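Local coordinates for dITP/XTP pyrophosphatase (Mycobacteroides abscessus, PDB 6WWD), which hydrolyses non-canonical purine nucleoside triphosphates such as XTP, dITP and ITP to monophosphate and diphosphate, and probably cleanses the nucleotide pool, at the interface of chains A and B. Numbering follows the deposited sequence. Chains: chain A/B, dITP/XTP pyrophosphatase.

Contact 1: the interface of chains A and B. Residues chain A 15-16, 19, 123, 125, 182, 186; chain B 196-197, 199-201.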
# COMPACT_ATOMS: atom_id res chain seq x y z
N GLU A 15 7.83 -32.64 4.44
CA GLU A 15 6.73 -32.27 3.55
C GLU A 15 7.26 -31.88 2.18
O GLU A 15 6.69 -32.28 1.15
CB GLU A 15 5.93 -31.12 4.17
N LEU A 16 8.34 -31.10 2.13
CA LEU A 16 8.94 -30.71 0.86
C LEU A 16 9.61 -31.90 0.16
O LEU A 16 9.54 -32.02 -1.07
CB LEU A 16 9.93 -29.57 1.08
CG LEU A 16 9.25 -28.26 1.46
CD1 LEU A 16 10.26 -27.17 1.77
CD2 LEU A 16 8.32 -27.83 0.34
N VAL A 19 7.28 -33.92 -1.74
CA VAL A 19 6.87 -33.27 -2.98
C VAL A 19 7.89 -33.46 -4.09
O VAL A 19 7.53 -33.52 -5.27
CB VAL A 19 6.59 -31.79 -2.67
CG1 VAL A 19 6.77 -30.91 -3.89
CG2 VAL A 19 5.21 -31.67 -2.11
N SER A 123 -0.06 -17.40 3.59
CA SER A 123 1.09 -18.28 3.66
C SER A 123 1.94 -17.99 2.43
O SER A 123 1.51 -18.25 1.30
CB SER A 123 0.63 -19.74 3.68
OG SER A 123 1.71 -20.63 3.67
N CYS A 125 5.89 -18.20 0.42
CA CYS A 125 7.06 -19.06 0.24
C CYS A 125 7.97 -18.43 -0.80
O CYS A 125 7.49 -18.03 -1.87
CB CYS A 125 6.67 -20.46 -0.24
SG CYS A 125 5.50 -21.28 0.80
N SER A 182 -6.06 -26.73 1.95
CA SER A 182 -4.67 -26.76 1.50
C SER A 182 -4.53 -27.42 0.14
O SER A 182 -3.63 -27.06 -0.63
CB SER A 182 -3.79 -27.50 2.53
OG SER A 182 -3.46 -26.66 3.62
N ARG A 186 -2.78 -25.41 -2.88
CA ARG A 186 -1.63 -25.96 -3.60
C ARG A 186 -1.95 -26.24 -5.07
O ARG A 186 -1.04 -26.19 -5.92
CB ARG A 186 -1.14 -27.22 -2.89
CG ARG A 186 -0.60 -26.92 -1.51
CD ARG A 186 -0.46 -28.17 -0.66
NE ARG A 186 0.27 -27.88 0.57
CZ ARG A 186 0.29 -28.66 1.64
NH1 ARG A 186 -0.40 -29.79 1.65
NH2 ARG A 186 1.00 -28.31 2.71
N ARG B 196 5.02 -24.56 -4.20
CA ARG B 196 3.60 -24.90 -4.26
C ARG B 196 3.14 -25.58 -2.97
O ARG B 196 2.13 -25.18 -2.38
CB ARG B 196 3.33 -25.79 -5.47
N ASN B 197 3.88 -26.60 -2.51
CA ASN B 197 3.44 -27.33 -1.32
C ASN B 197 3.45 -26.46 -0.08
O ASN B 197 2.55 -26.55 0.77
CB ASN B 197 4.33 -28.56 -1.09
CG ASN B 197 3.81 -29.47 0.02
OD1 ASN B 197 2.94 -30.31 -0.21
ND2 ASN B 197 4.35 -29.32 1.22
N VAL B 199 2.86 -23.38 0.43
CA VAL B 199 1.63 -22.60 0.57
C VAL B 199 0.60 -23.51 1.23
O VAL B 199 -0.04 -24.34 0.57
CB VAL B 199 1.14 -22.06 -0.79
CG1 VAL B 199 -0.29 -21.53 -0.71
CG2 VAL B 199 2.04 -20.96 -1.29
N ASN B 200 0.47 -23.40 2.55
CA ASN B 200 -0.32 -24.33 3.36
C ASN B 200 -1.38 -23.54 4.14
O ASN B 200 -1.20 -23.23 5.32
CB ASN B 200 0.59 -25.12 4.26
CG ASN B 200 -0.12 -26.24 4.95
OD1 ASN B 200 -1.32 -26.45 4.75
ND2 ASN B 200 0.61 -26.98 5.77
N LEU B 201 -2.50 -23.25 3.48
CA LEU B 201 -3.48 -22.32 4.02
C LEU B 201 -4.31 -22.95 5.13
O LEU B 201 -4.43 -22.37 6.22
CB LEU B 201 -4.39 -21.82 2.90
CG LEU B 201 -3.63 -20.96 1.91
CD1 LEU B 201 -4.41 -20.82 0.64
CD2 LEU B 201 -3.37 -19.61 2.55
O HOH W 1 -2.72 -24.12 0.24
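The C-terminal end of helix 184-198 of chain B and the tail after it pack against helices 10-23 and 175-191 and strand 118-128 of chain A, where B:Asn197 and B:Asn200 meet A:Arg186 and A:Ser182. The patch is probably part of the homodimer interface of this HAM1-family enzyme. The A:Arg186 chain is extended from CG to NE and lies alongside B:Asn197. Its guanidinium NE donates to the backbone O of B:Asn197 at 2.6 Å, on a lone pair in the carbonyl plane. The bond is bent, and NH2 adds a weaker bond to the same oxygen. The B:Asn197 amide stacks on this guanidinium, the two planes 14° apart, with OD1 over its centre. Having CG anti to the backbone N (chi1 -172°), B:Asn197 also turns its amide to A:Val19, whose CG2 methyl is 3.4 Å from CG. A:Arg186 thus contacts both the backbone O and the side-chain amide of B:Asn197. Beyond it, A:Ser182 OG meets the amide OD1 of B:Asn200; the modelled separation is very short and the detail of this contact is doubtful. A water links A:Ser182 O to B:Val199 O. On the sheet side, the hydroxyl OG of A:Ser123 accepts the backbone N of B:Asn200 at 3.2 Å, nearly straight at 165°.

Contact 2: the interface of chains A and B. Residues chain A 127, 133, 135; chain B 141, 184, 188, 191.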
# COMPACT_ATOMS: atom_id res chain seq x y z
N LEU A 127 11.79 -18.62 -3.08
CA LEU A 127 12.94 -19.34 -3.60
C LEU A 127 13.98 -18.32 -4.08
O LEU A 127 13.63 -17.37 -4.79
CB LEU A 127 12.51 -20.22 -4.75
CG LEU A 127 13.67 -20.72 -5.58
CD1 LEU A 127 14.34 -21.80 -4.78
CD2 LEU A 127 13.19 -21.16 -6.96
N GLU A 133 18.42 -15.51 -8.78
CA GLU A 133 17.04 -15.47 -9.24
C GLU A 133 16.09 -15.55 -8.05
O GLU A 133 16.34 -16.27 -7.09
CB GLU A 133 16.81 -16.61 -10.23
CG GLU A 133 15.42 -16.74 -10.73
CD GLU A 133 15.37 -17.67 -11.91
OE1 GLU A 133 15.32 -17.14 -13.05
OE2 GLU A 133 15.43 -18.90 -11.71
N VAL A 135 11.95 -15.85 -6.82
CA VAL A 135 10.54 -16.10 -7.03
C VAL A 135 9.89 -16.20 -5.66
O VAL A 135 10.41 -16.87 -4.77
CB VAL A 135 10.28 -17.39 -7.84
CG1 VAL A 135 8.77 -17.62 -8.01
CG2 VAL A 135 10.96 -17.33 -9.20
N TRP B 141 7.85 -13.05 -10.04
CA TRP B 141 9.21 -13.28 -10.55
C TRP B 141 9.95 -11.95 -10.48
O TRP B 141 9.66 -11.04 -11.26
CB TRP B 141 9.13 -13.79 -11.98
CG TRP B 141 10.43 -14.26 -12.64
CD1 TRP B 141 11.57 -14.64 -12.03
CD2 TRP B 141 10.65 -14.42 -14.05
NE1 TRP B 141 12.52 -15.00 -12.97
CE2 TRP B 141 11.97 -14.88 -14.22
CE3 TRP B 141 9.87 -14.18 -15.19
CZ2 TRP B 141 12.52 -15.14 -15.48
CZ3 TRP B 141 10.43 -14.44 -16.45
CH2 TRP B 141 11.73 -14.91 -16.58
N ARG B 184 19.67 -24.46 -15.26
CA ARG B 184 18.69 -23.59 -14.63
C ARG B 184 17.31 -24.25 -14.56
O ARG B 184 16.56 -24.03 -13.61
CB ARG B 184 18.59 -22.26 -15.37
CG ARG B 184 17.43 -21.40 -14.87
CD ARG B 184 17.37 -20.01 -15.47
NE ARG B 184 16.18 -19.31 -15.01
CZ ARG B 184 15.04 -19.25 -15.70
NH1 ARG B 184 14.94 -19.84 -16.88
NH2 ARG B 184 14.00 -18.60 -15.20
N LEU B 188 15.05 -25.02 -11.16
CA LEU B 188 13.67 -24.56 -11.10
C LEU B 188 12.70 -25.74 -11.00
O LEU B 188 11.71 -25.68 -10.26
CB LEU B 188 13.35 -23.71 -12.32
CG LEU B 188 13.98 -22.33 -12.28
CD1 LEU B 188 13.61 -21.55 -13.54
CD2 LEU B 188 13.58 -21.59 -11.00
N LEU B 191 12.62 -26.76 -7.47
CA LEU B 191 12.24 -25.77 -6.48
C LEU B 191 10.79 -25.32 -6.62
O LEU B 191 10.10 -25.13 -5.62
CB LEU B 191 13.18 -24.57 -6.58
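A:Glu133 has CG anti to its backbone N (chi1 177°), and B:Arg184 has the same first torsion (chi1 172°). Both chains then run extended, and they cross at about a right angle. B:Arg184 grips the carboxylate side-on through NE and NH2, with both nitrogens directed at one oxygen. NE donates to A:Glu133 OE1 at 3.1 Å. NH2 donates to the same OE1 at 2.9 Å and forms the salt bridge. Both come from the syn side of OE1, tilted from the carboxylate plane, NH2 more than NE. The carboxylate lies at the guanidinium edge, but the two planes are 69° apart. NE adds a weak bond to OE2. B:Arg184 is poorly ordered, and the grip is probably mobile. OE2 also points tip to tip at the poorly ordered B:Leu188, with CD2 at 3.3 Å. B:Leu188 CD1 lies over one face of the guanidinium. B:Trp141 brings its indole NE1 to 3.5 Å from A:Glu133 OE1, a proximity rather than a hydrogen bond. Its CD1 touches A:Val135 CG2 at 4.0 Å, where strands 134-145 of the two chains form an antiparallel bridge. A:Leu127 CD2 packs against CB of the poorly ordered, truncated B:Leu191. The patch joins strands of both subunits and the loop residue A:Glu133 to helix 184-198 of chain B. It ties B:Arg184, a predicted substrate-binding residue, to the partner subunit and so may link dimerisation to the substrate site.

The centres of the C-alpha atoms of contact 1 and contact 2 are about 16 Å apart within one A-B interface. Helix 184-198 of chain B serves both: its start lies in contact 2 and its last turn in contact 1. Strand 118-128 of chain A also runs through both. It meets the helix in contact 2 and the segment after it in contact 1. The centre of contact 1 lies about 10 Å from A:Asp72, the predicted proton acceptor, and that of contact 2 about 18 Å from B:Asp72. Contact 1 is thus nearer to an active site; the structure alone does not show coupling. The two subunits are not related by exact twofold symmetry here.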